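Local coordinates for protein 4-amino-4-deoxy-L-arabinose transferase or related glycosyltransferases of PMT family (Cupriavidus metallidurans, PDB 5EZM) that probably transfers aminoarabinose from a polyprenyl-phosphate carrier to lipid A, as a zinc-binding membrane glycosyltransferase of the GT-C fold, at residues Trp75-Tyr80 / Ser255-Glu260; Cys195-Gly200 / Leu244-Pro249; Val201-Lys206 / Pro249-Val254. All coordinates share one frame; numbering follows the deposited sequence.

Contact 1: residues Trp75-Tyr80 / Ser255-Glu260; sequences WVTIRY and SVRNPE. With MPG ([(Z)-octadec-9-enyl] (2R)-2,3-bis(oxidanyl)propanoate), chain B; MPG ([(Z)-octadec-9-enyl] (2R)-2,3-bis(oxidanyl)propanoate), chain C; MPG ([(Z)-octadec-9-enyl] (2R)-2,3-bis(oxidanyl)propanoate), chain K.
The guanidinium of Arg257 meets Val76 through NH1, which lies 3.5 Å from Val76 CB and also touches Val76 CG2; the arginine chain, extended from CG to NE, crosses the valine at about a right angle. The indole of Trp75 starts from a CB bond that leads away from 255-260, and one ring face is covered by a lipid chain, with C6 of MPG chain B lying 3.5 Å above the ring plane and over its centre. A second lipid comes close at the far end of the indole, where C3 of MPG chain C is 3.6 Å from Trp75 CH2. The polar link is an amide-to-hydroxyl one. Asn258 ND2 donates to Thr77 OG1 over 3.4 Å, weak because it is long although almost straight (178°). The Thr77 rotation (chi1 -50°) puts OG1 beside the backbone N and faces both OG1 and CG2 to the amide, CG2 lying 3.7 Å from Asn258 ND2. Asn258 has further partners: ND2 reaches Val254 O in the preceding turn, and OD1 accepts from Lys84, so the weak bond is one of several that fix the amide. Asn258 is the first residue beyond helix 236-257 to leave helical backbone angles. The loop thus packs against the C-terminal end of that helix, just past its predicted transmembrane span, while Ser255 OG lies 3.3 Å from C8 of MPG chain K. The position of 75-80 is consistent with the long loop between the first two transmembrane helices of GT-C enzymes, which here carries the zinc ligand Glu87.

Contact 2: residues Cys195-Gly200 / Leu244-Pro249; sequences CWAAMG and LVITVP. With DSL (mono-trans, octa-cis decaprenyl-phosphate), chain D.
Ala197 and Gly200 of one predicted transmembrane helix face Ile246 and Thr247 of another in a close, nearly parallel helix-helix packing. The segment axes approach to 8.6 Å at an angle of 11°, and the nearest CA pair, Gly200 and Thr247, is 5.5 Å apart. Small residues on helix 185-206 permit this spacing. Ile246 points its CB bond toward that helix and, with CG1 anti to the carbonyl carbon (chi1 -68°), lays CD1 at 3.6 Å from Ala197 CB. Its other branch, CG2, lies over the backbone of Gly200, where no side chain stands in the way. Thr247 adds a methyl: CG2 is 3.3 Å from Gly200 O, whereas its hydroxyl OG1 turns back to Met243 O, a turn earlier in its own helix. At the end of the segment, Pro249 N makes no bond to the preceding turn, and helix 236-257 kinks there. Cys195, Trp196 and Met199 of helix 185-206 line the decaprenyl-phosphate pocket. Met199 CE lies 3.4 Å above the plane of the Trp196 ring, offset toward its rim, on the same face as C28 of the prenyl chain, and is 3.5 Å from C27 of that chain. Trp196 CH2 approaches prenyl C33 to 3.5 Å, while NE1 bonds to Leu234 O. Between 195-200 and 244-249 the atoms that meet are hydrocarbon, apart from one methyl facing a carbonyl, and polar bonds do not bridge them. The chemistry therefore implies association by shape and apolar contact, with the threonine hydroxyl satisfied inside its own helix.

Contact 3: residues Val201-Lys206 / Pro249-Val254; sequences VAILTK and PWFYLV. With MPG ([(Z)-octadec-9-enyl] (2R)-2,3-bis(oxidanyl)propanoate), chain E.
Leu204 of helix 185-206, in the GT-C membrane domain, sets its CD2 methyl against Trp250 and Phe251 just beyond the proline kink of helix 236-257. Leu204 CD2 is 3.6 Å from Phe251 CE2 and 4.2 Å from Trp250 CE3. The leucine and phenylalanine side chains run past each other in opposite directions. Ile203 adds a looser touch, its CG2 4.4 Å from Phe251 CE2, and its carbonyl O faces the edge of the Phe251 ring. The two aromatic rings are themselves packed edge against face: Trp250 CZ3 stands 3.5 Å above the Phe251 plane, over its centre, while Phe251 CE2 lies in the plane of the indole at its edge. Different first torsions bring them together, since Trp250 CG is anti to the backbone N (chi1 174°) and Phe251 CG is anti to the carbonyl carbon. Here the two helices of the GT-C membrane domain have opened relative to their preceding turns, the segment axes being 11.6 Å apart at 36°, and bulky rings span the distance. The indole of Trp250 also has a polar tie, NE1 to Val76 O, and its side chain is about 10 Å from that of Glu87, a zinc ligand. Within 201-206, Ala202 O accepts from both Thr205 N and Lys206 N, and Thr205 OG1 reaches Val201 O over 2.9 Å from above the carbonyl plane. Lys206 stretches the other way, forming a salt bridge with Asp161, and its CE passes 3.6 Å from C9 of MPG chain E.

Helix 236-257 takes part in all three contacts, and helix 185-206 shares it in contacts 2 and 3, which share Pro249 and meet where Leu204 packs on Ile246 and Thr247. Along that helix the chemistry shifts. Contact 2 is close packing of small residues and methyls; contact 3, after the kink, depends on aromatic rings filling a wider gap; contact 1, at the helix end, is mixed, with one weak bond and a guanidinium packed on a valine. All three are largely buried, contacts 2 and 3 in predicted membrane spans; contact 1 alone includes an exposed touching residue, Arg257. Contacts 1 and 3 join through Val76 O and Trp250 NE1, 2.9 Å apart, whereas contacts 1 and 2 do not touch.

Contact 1: residues Trp75-Tyr80 / Ser255-Glu260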
loop_
_atom_site.group_PDB
_atom_site.type_symbol
_atom_site.label_atom_id
_atom_site.label_comp_id
_atom_site.label_asym_id
_atom_site.label_seq_id
_atom_site.Cartn_x
_atom_site.Cartn_y
_atom_site.Cartn_z
ATOM N N TRP A 75 -6.655 13.340 -16.775
ATOM C CA TRP A 75 -6.872 12.916 -15.399
ATOM C C TRP A 75 -8.209 12.213 -15.199
ATOM O O TRP A 75 -8.582 11.937 -14.055
ATOM C CB TRP A 75 -6.786 14.116 -14.452
ATOM C CG TRP A 75 -5.404 14.667 -14.260
ATOM C CD1 TRP A 75 -4.387 14.683 -15.173
ATOM C CD2 TRP A 75 -4.884 15.273 -13.069
ATOM N NE1 TRP A 75 -3.270 15.269 -14.624
ATOM C CE2 TRP A 75 -3.550 15.639 -13.335
ATOM C CE3 TRP A 75 -5.419 15.544 -11.805
ATOM C CZ2 TRP A 75 -2.746 16.263 -12.385
ATOM C CZ3 TRP A 75 -4.619 16.163 -10.865
ATOM C CH2 TRP A 75 -3.298 16.516 -11.158
ATOM N N VAL A 76 -8.936 11.924 -16.274
ATOM C CA VAL A 76 -10.254 11.305 -16.198
ATOM C C VAL A 76 -10.217 9.854 -16.670
ATOM O O VAL A 76 -10.637 8.948 -15.949
ATOM C CB VAL A 76 -11.292 12.120 -17.002
ATOM C CG1 VAL A 76 -12.659 11.456 -16.931
ATOM C CG2 VAL A 76 -11.349 13.551 -16.493
ATOM N N THR A 77 -9.720 9.620 -17.881
ATOM C CA THR A 77 -9.680 8.282 -18.466
ATOM C C THR A 77 -8.363 7.625 -18.073
ATOM O O THR A 77 -7.322 7.874 -18.688
ATOM C CB THR A 77 -9.846 8.355 -19.980
ATOM O OG1 THR A 77 -10.988 9.165 -20.292
ATOM C CG2 THR A 77 -10.049 6.960 -20.565
ATOM N N ILE A 78 -8.411 6.784 -17.037
ATOM C CA ILE A 78 -7.221 6.084 -16.570
ATOM C C ILE A 78 -6.761 5.088 -17.628
ATOM O O ILE A 78 -7.571 4.366 -18.225
ATOM C CB ILE A 78 -7.511 5.380 -15.232
ATOM C CG1 ILE A 78 -7.937 6.395 -14.175
ATOM C CG2 ILE A 78 -6.297 4.602 -14.755
ATOM C CD1 ILE A 78 -8.417 5.757 -12.887
ATOM N N ARG A 79 -5.453 5.049 -17.872
ATOM C CA ARG A 79 -4.881 4.143 -18.856
ATOM C C ARG A 79 -3.650 3.449 -18.294
ATOM O O ARG A 79 -2.871 4.046 -17.542
ATOM C CB ARG A 79 -4.524 4.879 -20.151
ATOM C CG ARG A 79 -5.739 5.295 -20.958
ATOM C CD ARG A 79 -5.363 5.781 -22.346
ATOM N NE ARG A 79 -6.544 6.199 -23.093
ATOM C CZ ARG A 79 -7.239 5.401 -23.895
ATOM N NH1 ARG A 79 -6.865 4.140 -24.064
ATOM N NH2 ARG A 79 -8.307 5.863 -24.531
ATOM N N TYR A 80 -3.488 2.180 -18.658
ATOM C CA TYR A 80 -2.343 1.368 -18.260
ATOM C C TYR A 80 -1.767 0.759 -19.530
ATOM O O TYR A 80 -2.417 -0.073 -20.175
ATOM C CB TYR A 80 -2.752 0.286 -17.254
ATOM C CG TYR A 80 -1.601 -0.477 -16.629
ATOM C CD1 TYR A 80 -0.360 0.118 -16.444
ATOM C CD2 TYR A 80 -1.756 -1.799 -16.233
ATOM C CE1 TYR A 80 0.694 -0.579 -15.869
ATOM C CE2 TYR A 80 -0.706 -2.508 -15.662
ATOM C CZ TYR A 80 0.518 -1.893 -15.483
ATOM O OH TYR A 80 1.565 -2.593 -14.916
ATOM N N SER A 255 -17.866 8.358 -17.098
ATOM C CA SER A 255 -19.004 7.603 -17.617
ATOM C C SER A 255 -19.508 8.195 -18.926
ATOM O O SER A 255 -19.932 7.459 -19.823
ATOM C CB SER A 255 -20.129 7.564 -16.584
ATOM O OG SER A 255 -19.739 6.862 -15.418
ATOM N N VAL A 256 -19.482 9.524 -19.046
ATOM C CA VAL A 256 -19.910 10.178 -20.279
ATOM C C VAL A 256 -18.901 9.925 -21.389
ATOM O O VAL A 256 -19.260 9.491 -22.489
ATOM C CB VAL A 256 -20.118 11.684 -20.044
ATOM C CG1 VAL A 256 -20.127 12.433 -21.370
ATOM C CG2 VAL A 256 -21.410 11.929 -19.283
ATOM N N ARG A 257 -17.621 10.195 -21.117
ATOM C CA ARG A 257 -16.594 9.975 -22.130
ATOM C C ARG A 257 -16.468 8.502 -22.498
ATOM O O ARG A 257 -16.174 8.176 -23.655
ATOM C CB ARG A 257 -15.251 10.520 -21.642
ATOM C CG ARG A 257 -15.242 12.020 -21.403
ATOM C CD ARG A 257 -13.850 12.501 -21.031
ATOM N NE ARG A 257 -13.825 13.919 -20.687
ATOM C CZ ARG A 257 -12.750 14.554 -20.228
ATOM N NH1 ARG A 257 -11.610 13.894 -20.059
ATOM N NH2 ARG A 257 -12.814 15.848 -19.936
ATOM N N ASN A 258 -16.689 7.601 -21.541
ATOM C CA ASN A 258 -16.592 6.159 -21.763
ATOM C C ASN A 258 -17.871 5.500 -21.267
ATOM O O ASN A 258 -17.987 5.158 -20.081
ATOM C CB ASN A 258 -15.367 5.578 -21.064
ATOM C CG ASN A 258 -14.142 6.442 -21.239
ATOM O OD1 ASN A 258 -13.539 6.473 -22.313
ATOM N ND2 ASN A 258 -13.766 7.157 -20.181
ATOM N N PRO A 259 -18.856 5.311 -22.148
ATOM C CA PRO A 259 -20.132 4.721 -21.709
ATOM C C PRO A 259 -19.995 3.350 -21.071
ATOM O O PRO A 259 -20.848 2.967 -20.261
ATOM C CB PRO A 259 -20.945 4.657 -23.008
ATOM C CG PRO A 259 -20.371 5.738 -23.860
ATOM C CD PRO A 259 -18.903 5.761 -23.548
ATOM N N GLU A 260 -18.947 2.599 -21.402
ATOM C CA GLU A 260 -18.773 1.261 -20.853
ATOM C C GLU A 260 -18.213 1.266 -19.437
ATOM O O GLU A 260 -18.072 0.190 -18.844
ATOM C CB GLU A 260 -17.864 0.432 -21.768
ATOM C CG GLU A 260 -16.386 0.821 -21.733
ATOM C CD GLU A 260 -16.077 2.102 -22.495
ATOM O OE1 GLU A 260 -17.009 2.708 -23.064
ATOM O OE2 GLU A 260 -14.894 2.505 -22.528
HETATM C C2 MPG B . -3.121 19.848 -18.134
HETATM C C3 MPG B . -3.218 19.674 -16.624
HETATM C C4 MPG B . -4.464 18.908 -16.211
HETATM C C5 MPG B . -4.889 19.221 -14.767
HETATM C C6 MPG B . -6.039 18.323 -14.285
HETATM C C1 MPG B . -2.105 20.924 -18.532
HETATM C C2 MPG C . -2.103 20.039 -9.515
HETATM C C3 MPG C . -2.146 19.908 -11.033
HETATM C C4 MPG C . -0.876 19.277 -11.581
HETATM C C5 MPG C . -0.634 19.613 -13.063
HETATM C C6 MPG C . 0.297 18.597 -13.745
HETATM C C7 MPG C . 0.502 18.907 -15.239
HETATM C C8 MPG C . 0.642 17.622 -16.090
HETATM C C9 MPG C . 0.781 17.921 -17.603
HETATM C C1 MPG C . -3.431 20.518 -8.924
HETATM C C2 MPG K . -21.010 7.260 -6.537
HETATM C C3 MPG K . -21.331 8.192 -7.701
HETATM C C4 MPG K . -21.559 7.419 -8.991
HETATM C C5 MPG K . -21.930 8.307 -10.192
HETATM C C6 MPG K . -22.422 7.465 -11.383
HETATM C C7 MPG K . -22.293 8.193 -12.736
HETATM C C8 MPG K . -22.631 7.266 -13.928
HETATM C C1 MPG K . -20.976 7.979 -5.185
#

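Contact 2: residues Cys195-Gly200 / Leu244-Pro249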
loop_
_atom_site.group_PDB
_atom_site.type_symbol
_atom_site.label_atom_id
_atom_site.label_comp_id
_atom_site.label_asym_id
_atom_site.label_seq_id
_atom_site.Cartn_x
_atom_site.Cartn_y
_atom_site.Cartn_z
ATOM N N CYS A 195 -15.481 14.470 7.946
ATOM C CA CYS A 195 -15.640 13.022 7.882
ATOM C C CYS A 195 -16.250 12.597 6.551
ATOM O O CYS A 195 -15.702 11.733 5.852
ATOM C CB CYS A 195 -16.502 12.549 9.053
ATOM S SG CYS A 195 -16.886 10.793 9.057
ATOM N N TRP A 196 -17.382 13.204 6.181
ATOM C CA TRP A 196 -18.023 12.869 4.912
ATOM C C TRP A 196 -17.100 13.150 3.733
ATOM O O TRP A 196 -17.054 12.374 2.770
ATOM C CB TRP A 196 -19.330 13.641 4.764
ATOM C CG TRP A 196 -20.426 13.109 5.620
ATOM C CD1 TRP A 196 -20.751 13.510 6.885
ATOM C CD2 TRP A 196 -21.359 12.080 5.275
ATOM N NE1 TRP A 196 -21.825 12.792 7.348
ATOM C CE2 TRP A 196 -22.218 11.907 6.379
ATOM C CE3 TRP A 196 -21.553 11.288 4.138
ATOM C CZ2 TRP A 196 -23.249 10.972 6.382
ATOM C CZ3 TRP A 196 -22.577 10.361 4.144
ATOM C CH2 TRP A 196 -23.414 10.212 5.258
ATOM N N ALA A 197 -16.359 14.259 3.790
ATOM C CA ALA A 197 -15.392 14.561 2.743
ATOM C C ALA A 197 -14.338 13.466 2.639
ATOM O O ALA A 197 -13.997 13.023 1.535
ATOM C CB ALA A 197 -14.737 15.916 3.011
ATOM N N ALA A 198 -13.817 13.013 3.784
ATOM C CA ALA A 198 -12.850 11.921 3.772
ATOM C C ALA A 198 -13.448 10.666 3.150
ATOM O O ALA A 198 -12.776 9.962 2.387
ATOM C CB ALA A 198 -12.354 11.639 5.191
ATOM N N MET A 199 -14.715 10.371 3.456
ATOM C CA MET A 199 -15.378 9.240 2.812
ATOM C C MET A 199 -15.446 9.431 1.303
ATOM O O MET A 199 -15.278 8.471 0.539
ATOM C CB MET A 199 -16.778 9.040 3.394
ATOM C CG MET A 199 -16.788 8.281 4.711
ATOM S SD MET A 199 -18.443 7.842 5.270
ATOM C CE MET A 199 -19.072 9.454 5.733
ATOM N N GLY A 200 -15.682 10.666 0.857
ATOM C CA GLY A 200 -15.678 10.935 -0.572
ATOM C C GLY A 200 -14.332 10.649 -1.211
ATOM O O GLY A 200 -14.248 9.974 -2.244
ATOM N N LEU A 244 -21.210 13.834 -2.272
ATOM C CA LEU A 244 -21.594 13.743 -3.677
ATOM C C LEU A 244 -20.848 14.768 -4.519
ATOM O O LEU A 244 -20.417 14.467 -5.637
ATOM C CB LEU A 244 -23.106 13.925 -3.828
ATOM C CG LEU A 244 -23.987 12.799 -3.288
ATOM C CD1 LEU A 244 -25.453 13.152 -3.446
ATOM C CD2 LEU A 244 -23.676 11.484 -3.981
ATOM N N VAL A 245 -20.683 15.987 -3.998
ATOM C CA VAL A 245 -19.925 17.002 -4.724
ATOM C C VAL A 245 -18.486 16.554 -4.932
ATOM O O VAL A 245 -17.873 16.862 -5.961
ATOM C CB VAL A 245 -20.004 18.352 -3.984
ATOM C CG1 VAL A 245 -18.953 19.325 -4.513
ATOM C CG2 VAL A 245 -21.402 18.949 -4.120
ATOM N N ILE A 246 -17.929 15.799 -3.988
ATOM C CA ILE A 246 -16.541 15.372 -4.132
ATOM C C ILE A 246 -16.419 14.216 -5.122
ATOM O O ILE A 246 -15.543 14.221 -5.996
ATOM C CB ILE A 246 -15.950 15.013 -2.758
ATOM C CG1 ILE A 246 -15.826 16.273 -1.905
ATOM C CG2 ILE A 246 -14.594 14.345 -2.914
ATOM C CD1 ILE A 246 -15.276 16.022 -0.532
ATOM N N THR A 247 -17.292 13.212 -5.019
ATOM C CA THR A 247 -17.116 11.996 -5.809
ATOM C C THR A 247 -17.727 12.079 -7.204
ATOM O O THR A 247 -17.115 11.613 -8.172
ATOM C CB THR A 247 -17.723 10.794 -5.082
ATOM O OG1 THR A 247 -19.137 10.984 -4.944
ATOM C CG2 THR A 247 -17.099 10.631 -3.716
ATOM N N VAL A 248 -18.924 12.659 -7.322
ATOM C CA VAL A 248 -19.696 12.534 -8.563
ATOM C C VAL A 248 -18.960 13.059 -9.793
ATOM O O VAL A 248 -18.974 12.371 -10.827
ATOM C CB VAL A 248 -21.081 13.184 -8.389
ATOM C CG1 VAL A 248 -21.756 13.352 -9.738
ATOM C CG2 VAL A 248 -21.942 12.335 -7.473
ATOM N N PRO A 249 -18.322 14.243 -9.772
ATOM C CA PRO A 249 -17.781 14.794 -11.033
ATOM C C PRO A 249 -16.907 13.841 -11.842
ATOM O O PRO A 249 -17.097 13.730 -13.062
ATOM C CB PRO A 249 -16.997 16.021 -10.552
ATOM C CG PRO A 249 -17.732 16.466 -9.360
ATOM C CD PRO A 249 -18.156 15.203 -8.664
HETATM C C21 DSL D . -17.398 4.507 12.150
HETATM C C22 DSL D . -17.441 5.791 11.340
HETATM C C23 DSL D . -16.171 6.610 11.148
HETATM C C24 DSL D . -18.598 6.197 10.796
HETATM C C25 DSL D . -18.654 7.505 9.964
HETATM C C26 DSL D . -19.476 7.225 8.676
HETATM C C27 DSL D . -20.677 8.227 8.586
HETATM C C28 DSL D . -20.588 9.601 9.294
HETATM C C29 DSL D . -21.783 7.891 7.893
HETATM C C30 DSL D . -21.867 6.516 7.182
HETATM C C31 DSL D . -23.360 6.059 7.073
HETATM C C32 DSL D . -23.698 5.683 5.587
HETATM C C33 DSL D . -24.023 6.788 4.564
HETATM C C34 DSL D . -23.715 4.383 5.205
#

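Contact 3: residues Val201-Lys206 / Pro249-Val254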
loop_
_atom_site.group_PDB
_atom_site.type_symbol
_atom_site.label_atom_id
_atom_site.label_comp_id
_atom_site.label_asym_id
_atom_site.label_seq_id
_atom_site.Cartn_x
_atom_site.Cartn_y
_atom_site.Cartn_z
ATOM N N VAL A 201 -13.257 11.156 -0.601
ATOM C CA VAL A 201 -11.917 10.878 -1.111
ATOM C C VAL A 201 -11.664 9.375 -1.149
ATOM O O VAL A 201 -11.068 8.853 -2.100
ATOM C CB VAL A 201 -10.859 11.609 -0.263
ATOM C CG1 VAL A 201 -9.462 11.306 -0.784
ATOM C CG2 VAL A 201 -11.120 13.108 -0.254
ATOM N N ALA A 202 -12.125 8.656 -0.122
ATOM C CA ALA A 202 -11.931 7.210 -0.085
ATOM C C ALA A 202 -12.654 6.530 -1.241
ATOM O O ALA A 202 -12.119 5.599 -1.858
ATOM C CB ALA A 202 -12.407 6.647 1.254
ATOM N N ILE A 203 -13.873 6.979 -1.548
ATOM C CA ILE A 203 -14.590 6.432 -2.696
ATOM C C ILE A 203 -13.818 6.709 -3.977
ATOM O O ILE A 203 -13.698 5.839 -4.849
ATOM C CB ILE A 203 -16.023 6.997 -2.758
ATOM C CG1 ILE A 203 -16.819 6.566 -1.522
ATOM C CG2 ILE A 203 -16.717 6.547 -4.035
ATOM C CD1 ILE A 203 -18.249 7.077 -1.497
ATOM N N LEU A 204 -13.261 7.917 -4.102
ATOM C CA LEU A 204 -12.399 8.231 -5.237
ATOM C C LEU A 204 -11.057 7.520 -5.175
ATOM O O LEU A 204 -10.258 7.665 -6.106
ATOM C CB LEU A 204 -12.173 9.740 -5.329
ATOM C CG LEU A 204 -13.376 10.567 -5.782
ATOM C CD1 LEU A 204 -13.048 12.052 -5.757
ATOM C CD2 LEU A 204 -13.815 10.135 -7.169
ATOM N N THR A 205 -10.782 6.768 -4.113
ATOM C CA THR A 205 -9.545 6.009 -3.994
ATOM C C THR A 205 -9.727 4.536 -4.342
ATOM O O THR A 205 -8.921 3.974 -5.089
ATOM C CB THR A 205 -8.979 6.145 -2.576
ATOM O OG1 THR A 205 -8.566 7.499 -2.356
ATOM C CG2 THR A 205 -7.790 5.213 -2.381
ATOM N N LYS A 206 -10.783 3.891 -3.824
ATOM C CA LYS A 206 -10.969 2.470 -4.097
ATOM C C LYS A 206 -12.442 2.070 -4.149
ATOM O O LYS A 206 -12.773 0.910 -3.877
ATOM C CB LYS A 206 -10.235 1.623 -3.057
ATOM C CG LYS A 206 -9.714 0.303 -3.593
ATOM C CD LYS A 206 -9.009 -0.485 -2.507
ATOM C CE LYS A 206 -8.634 -1.874 -2.985
ATOM N NZ LYS A 206 -8.140 -2.699 -1.852
ATOM N N PRO A 249 -18.322 14.243 -9.772
ATOM C CA PRO A 249 -17.781 14.794 -11.033
ATOM C C PRO A 249 -16.907 13.841 -11.842
ATOM O O PRO A 249 -17.097 13.730 -13.062
ATOM C CB PRO A 249 -16.997 16.021 -10.552
ATOM C CG PRO A 249 -17.732 16.466 -9.360
ATOM C CD PRO A 249 -18.156 15.203 -8.664
ATOM N N TRP A 250 -15.965 13.138 -11.211
ATOM C CA TRP A 250 -15.126 12.230 -11.987
ATOM C C TRP A 250 -15.935 11.065 -12.538
ATOM O O TRP A 250 -15.717 10.638 -13.677
ATOM C CB TRP A 250 -13.958 11.707 -11.154
ATOM C CG TRP A 250 -13.163 10.666 -11.897
ATOM C CD1 TRP A 250 -12.207 10.887 -12.850
ATOM C CD2 TRP A 250 -13.269 9.244 -11.762
ATOM N NE1 TRP A 250 -11.707 9.691 -13.308
ATOM C CE2 TRP A 250 -12.343 8.667 -12.657
ATOM C CE3 TRP A 250 -14.052 8.402 -10.968
ATOM C CZ2 TRP A 250 -12.180 7.291 -12.777
ATOM C CZ3 TRP A 250 -13.889 7.035 -11.089
ATOM C CH2 TRP A 250 -12.960 6.493 -11.986
ATOM N N PHE A 251 -16.868 10.533 -11.746
ATOM C CA PHE A 251 -17.660 9.403 -12.219
ATOM C C PHE A 251 -18.534 9.803 -13.400
ATOM O O PHE A 251 -18.654 9.054 -14.378
ATOM C CB PHE A 251 -18.496 8.835 -11.073
ATOM C CG PHE A 251 -17.706 7.979 -10.122
ATOM C CD1 PHE A 251 -17.656 6.604 -10.282
ATOM C CD2 PHE A 251 -16.992 8.551 -9.081
ATOM C CE1 PHE A 251 -16.919 5.815 -9.415
ATOM C CE2 PHE A 251 -16.254 7.765 -8.210
ATOM C CZ PHE A 251 -16.218 6.398 -8.378
ATOM N N TYR A 252 -19.132 10.993 -13.338
ATOM C CA TYR A 252 -19.902 11.487 -14.472
ATOM C C TYR A 252 -19.013 11.691 -15.689
ATOM O O TYR A 252 -19.380 11.308 -16.804
ATOM C CB TYR A 252 -20.615 12.788 -14.106
ATOM C CG TYR A 252 -21.369 13.405 -15.263
ATOM C CD1 TYR A 252 -22.644 12.970 -15.593
ATOM C CD2 TYR A 252 -20.803 14.418 -16.028
ATOM C CE1 TYR A 252 -23.338 13.527 -16.650
ATOM C CE2 TYR A 252 -21.489 14.981 -17.089
ATOM C CZ TYR A 252 -22.757 14.531 -17.395
ATOM O OH TYR A 252 -23.451 15.087 -18.449
ATOM N N LEU A 253 -17.836 12.291 -15.498
ATOM C CA LEU A 253 -16.964 12.568 -16.634
ATOM C C LEU A 253 -16.517 11.279 -17.313
ATOM O O LEU A 253 -16.630 11.135 -18.537
ATOM C CB LEU A 253 -15.760 13.393 -16.182
ATOM C CG LEU A 253 -16.063 14.856 -15.848
ATOM C CD1 LEU A 253 -14.851 15.525 -15.223
ATOM C CD2 LEU A 253 -16.508 15.603 -17.091
ATOM N N VAL A 254 -16.023 10.319 -16.530
ATOM C CA VAL A 254 -15.520 9.085 -17.120
ATOM C C VAL A 254 -16.664 8.242 -17.675
ATOM O O VAL A 254 -16.476 7.492 -18.642
ATOM C CB VAL A 254 -14.671 8.309 -16.093
ATOM C CG1 VAL A 254 -15.554 7.592 -15.084
ATOM C CG2 VAL A 254 -13.728 7.338 -16.793
HETATM C C2 MPG E . -19.414 -2.648 -1.821
HETATM C C3 MPG E . -18.418 -3.608 -1.179
HETATM C C4 MPG E . -17.188 -3.824 -2.048
HETATM C C5 MPG E . -16.064 -4.579 -1.320
HETATM C C6 MPG E . -14.757 -4.582 -2.127
HETATM C C7 MPG E . -13.509 -4.577 -1.225
HETATM C C8 MPG E . -12.271 -3.988 -1.944
HETATM C C9 MPG E . -11.294 -3.277 -0.972
HETATM C C1 MPG E . -20.763 -2.625 -1.097
#